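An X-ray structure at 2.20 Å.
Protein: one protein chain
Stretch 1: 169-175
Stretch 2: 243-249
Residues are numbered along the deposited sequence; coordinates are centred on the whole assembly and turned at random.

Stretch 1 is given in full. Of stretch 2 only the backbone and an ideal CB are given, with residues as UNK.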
# COMPACT_ATOMS: atom_id res chain seq x y z
N SER A 169 -3.78 5.20 26.56
CA SER A 169 -5.12 4.67 26.36
C SER A 169 -5.24 3.74 25.16
O SER A 169 -5.95 2.72 25.23
CB SER A 169 -6.15 5.80 26.25
OG SER A 169 -6.02 6.45 25.01
N ALA A 170 -4.55 4.09 24.09
CA ALA A 170 -4.36 3.26 22.89
C ALA A 170 -3.75 1.89 23.20
O ALA A 170 -4.18 0.86 22.64
CB ALA A 170 -3.45 4.03 21.85
N PHE A 171 -2.71 1.89 24.04
CA PHE A 171 -1.98 0.65 24.39
C PHE A 171 -2.75 -0.24 25.34
O PHE A 171 -2.66 -1.47 25.26
CB PHE A 171 -0.57 0.96 24.88
CG PHE A 171 0.32 1.41 23.79
CD1 PHE A 171 0.89 0.48 22.92
CD2 PHE A 171 0.48 2.78 23.53
CE1 PHE A 171 1.67 0.90 21.84
CE2 PHE A 171 1.24 3.21 22.46
CZ PHE A 171 1.85 2.28 21.62
N ASP A 172 -3.55 0.38 26.21
CA ASP A 172 -4.56 -0.35 26.96
C ASP A 172 -5.49 -1.06 26.01
O ASP A 172 -5.83 -2.20 26.25
CB ASP A 172 -5.37 0.60 27.85
CG ASP A 172 -4.52 1.19 29.01
OD1 ASP A 172 -3.52 0.57 29.41
OD2 ASP A 172 -4.88 2.27 29.52
N ARG A 173 -5.93 -0.40 24.92
CA ARG A 173 -6.81 -1.09 23.97
C ARG A 173 -6.09 -2.17 23.18
O ARG A 173 -6.73 -3.14 22.78
CB ARG A 173 -7.59 -0.15 23.04
CG ARG A 173 -8.69 0.66 23.71
CD ARG A 173 -9.37 1.65 22.71
NE ARG A 173 -8.48 2.68 22.16
CZ ARG A 173 -8.42 3.95 22.58
NH1 ARG A 173 -9.17 4.39 23.60
NH2 ARG A 173 -7.58 4.81 21.97
N HIS A 174 -4.79 -2.01 22.94
CA HIS A 174 -4.06 -2.97 22.09
C HIS A 174 -3.88 -4.24 22.89
O HIS A 174 -3.97 -5.35 22.33
CB HIS A 174 -2.68 -2.46 21.59
CG HIS A 174 -2.74 -1.28 20.65
ND1 HIS A 174 -3.58 -1.23 19.56
CD2 HIS A 174 -2.00 -0.15 20.60
CE1 HIS A 174 -3.39 -0.09 18.91
NE2 HIS A 174 -2.44 0.58 19.52
N ALA A 175 -3.60 -4.09 24.20
CA ALA A 175 -3.53 -5.24 25.12
C ALA A 175 -4.77 -6.09 25.09
O ALA A 175 -4.66 -7.32 25.08
CB ALA A 175 -3.23 -4.80 26.54
N UNK A 243 1.26 1.86 14.41
CA UNK A 243 0.65 3.16 14.19
C UNK A 243 0.58 3.99 15.44
O UNK A 243 0.84 5.18 15.37
CB UNK A 243 -0.76 2.99 13.61
N UNK A 244 0.21 3.37 16.57
CA UNK A 244 0.16 4.08 17.85
C UNK A 244 1.55 4.48 18.32
O UNK A 244 1.70 5.54 18.89
CB UNK A 244 -0.52 3.21 18.91
N UNK A 245 2.55 3.63 18.10
CA UNK A 245 3.95 4.05 18.32
C UNK A 245 4.35 5.23 17.42
O UNK A 245 4.96 6.19 17.90
CB UNK A 245 4.89 2.87 18.07
N UNK A 246 4.01 5.17 16.13
CA UNK A 246 4.26 6.32 15.28
C UNK A 246 3.71 7.66 15.77
O UNK A 246 4.36 8.67 15.59
CB UNK A 246 3.68 6.03 13.90
N UNK A 247 2.50 7.67 16.35
CA UNK A 247 1.85 8.89 16.83
C UNK A 247 2.69 9.57 17.92
O UNK A 247 2.97 10.76 17.86
CB UNK A 247 0.45 8.57 17.36
N UNK A 248 3.11 8.78 18.93
CA UNK A 248 3.90 9.31 20.01
C UNK A 248 5.30 9.66 19.58
O UNK A 248 5.90 10.58 20.14
CB UNK A 248 3.95 8.31 21.17
N UNK A 249 5.81 8.97 18.55
CA UNK A 249 7.14 9.27 17.99
C UNK A 249 7.14 10.57 17.24
O UNK A 249 8.12 11.28 17.28
CB UNK A 249 7.61 8.15 17.06

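Both stretches are helical throughout, and their axes run nearly antiparallel, at 168°, with a closest approach of 10.5 Å. Stretch 1 offers the CB of Ala170, the ring of Phe171 and the imidazole of His174 to the second helix.

Position 243 has ordinary helical angles, -59/-42. Its CA-to-CB bond points sideways, and nothing of stretch 1 lies within 5.5 Å of the ideal CB. Stretch 1 therefore sets little limit here, and many residues that tolerate a helix would suit. The deposited residue is Gly243. It makes no contact with stretch 1, but its O accepts a backbone hydrogen bond from the N of residue 247 at 3.1 Å.

Position 244 faces stretch 1 most closely. Its CA-to-CB bond points toward stretch 1, and its CA lies 6.8 Å from the CA of Ala170, the closest backbone register of the pair. The ideal CB is 3.3 Å from His174 NE2, 3.7 Å from Phe171 CZ and 4.2 Å from Ala170 CB. That leaves little room along this line, so a small side chain is favoured. Alanine or glycine could fit, but would leave NE2 without a partner from this position. Serine, or perhaps threonine or cysteine, could offer it a polar atom. The deposited residue is Ser244, with chi1 in the m well. Ser244 OG and His174 NE2 form a short hydrogen bond of 2.6 Å, with an angle of 164°. The hydroxyl lies at the edge of the imidazole, near its plane, where a ring nitrogen can bond. Either atom could be the donor. Ser244 OG also packs 3.8 Å from Ala170 CB, and Ser244 CB rests 3.7 Å from Phe171 CZ. This residue thus joins a polar contact to an apolar one.

Position 245 points its CA-to-CB bond sideways, but the ideal CB is 4.7 Å from Phe171 CZ. A side chain long enough to turn back could reach the ring. Leucine, methionine or isoleucine would suit. The deposited residue is Leu245, with chi1 m and chi2 t. Its end comes nearer than its CB, and Leu245 CD2 packs 3.5 Å from Phe171 CZ.

Position 246 is out of reach of stretch 1, which gives no basis for choosing a side chain. The deposited residue is Gly246.

Position 247 is also out of reach, so length and polarity are left free by stretch 1. The deposited residue is Lys247. Its nearest approach to stretch 1 is Lys247 CD to Ala170 CB, 7.4 Å, too far for contact, and NZ is hydrogen-bonded to a residue just outside the stretches.

Position 248 points toward stretch 1, yet its ideal CB has no neighbour there within 5.5 Å. A medium or large apolar side chain could span the gap to Phe171. The deposited residue is Leu248, with both chi angles p. Leu248 CD2 reaches to 4.1 Å from Phe171 CE2, a looser apolar contact.

Position 249 is out of reach, and many residues would do. The deposited residue is Ala249, whose N bonds to Leu245 O at 3.0 Å.

Stretch 2 (243-249) GSLGKLA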
# COMPACT_ATOMS: atom_id res chain seq x y z
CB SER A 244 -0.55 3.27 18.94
OG SER A 244 -1.90 2.98 18.57
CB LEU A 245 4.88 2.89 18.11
CG LEU A 245 4.74 1.76 19.13
CD1 LEU A 245 5.59 0.61 18.67
CD2 LEU A 245 5.17 2.25 20.55
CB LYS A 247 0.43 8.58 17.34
CG LYS A 247 -0.39 9.84 17.73
CD LYS A 247 -0.24 10.21 19.24
CE LYS A 247 -1.22 11.31 19.70
NZ LYS A 247 -0.84 12.68 19.26
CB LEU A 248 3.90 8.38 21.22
CG LEU A 248 4.50 6.98 21.31
CD1 LEU A 248 6.04 7.02 21.44
CD2 LEU A 248 3.88 6.32 22.54
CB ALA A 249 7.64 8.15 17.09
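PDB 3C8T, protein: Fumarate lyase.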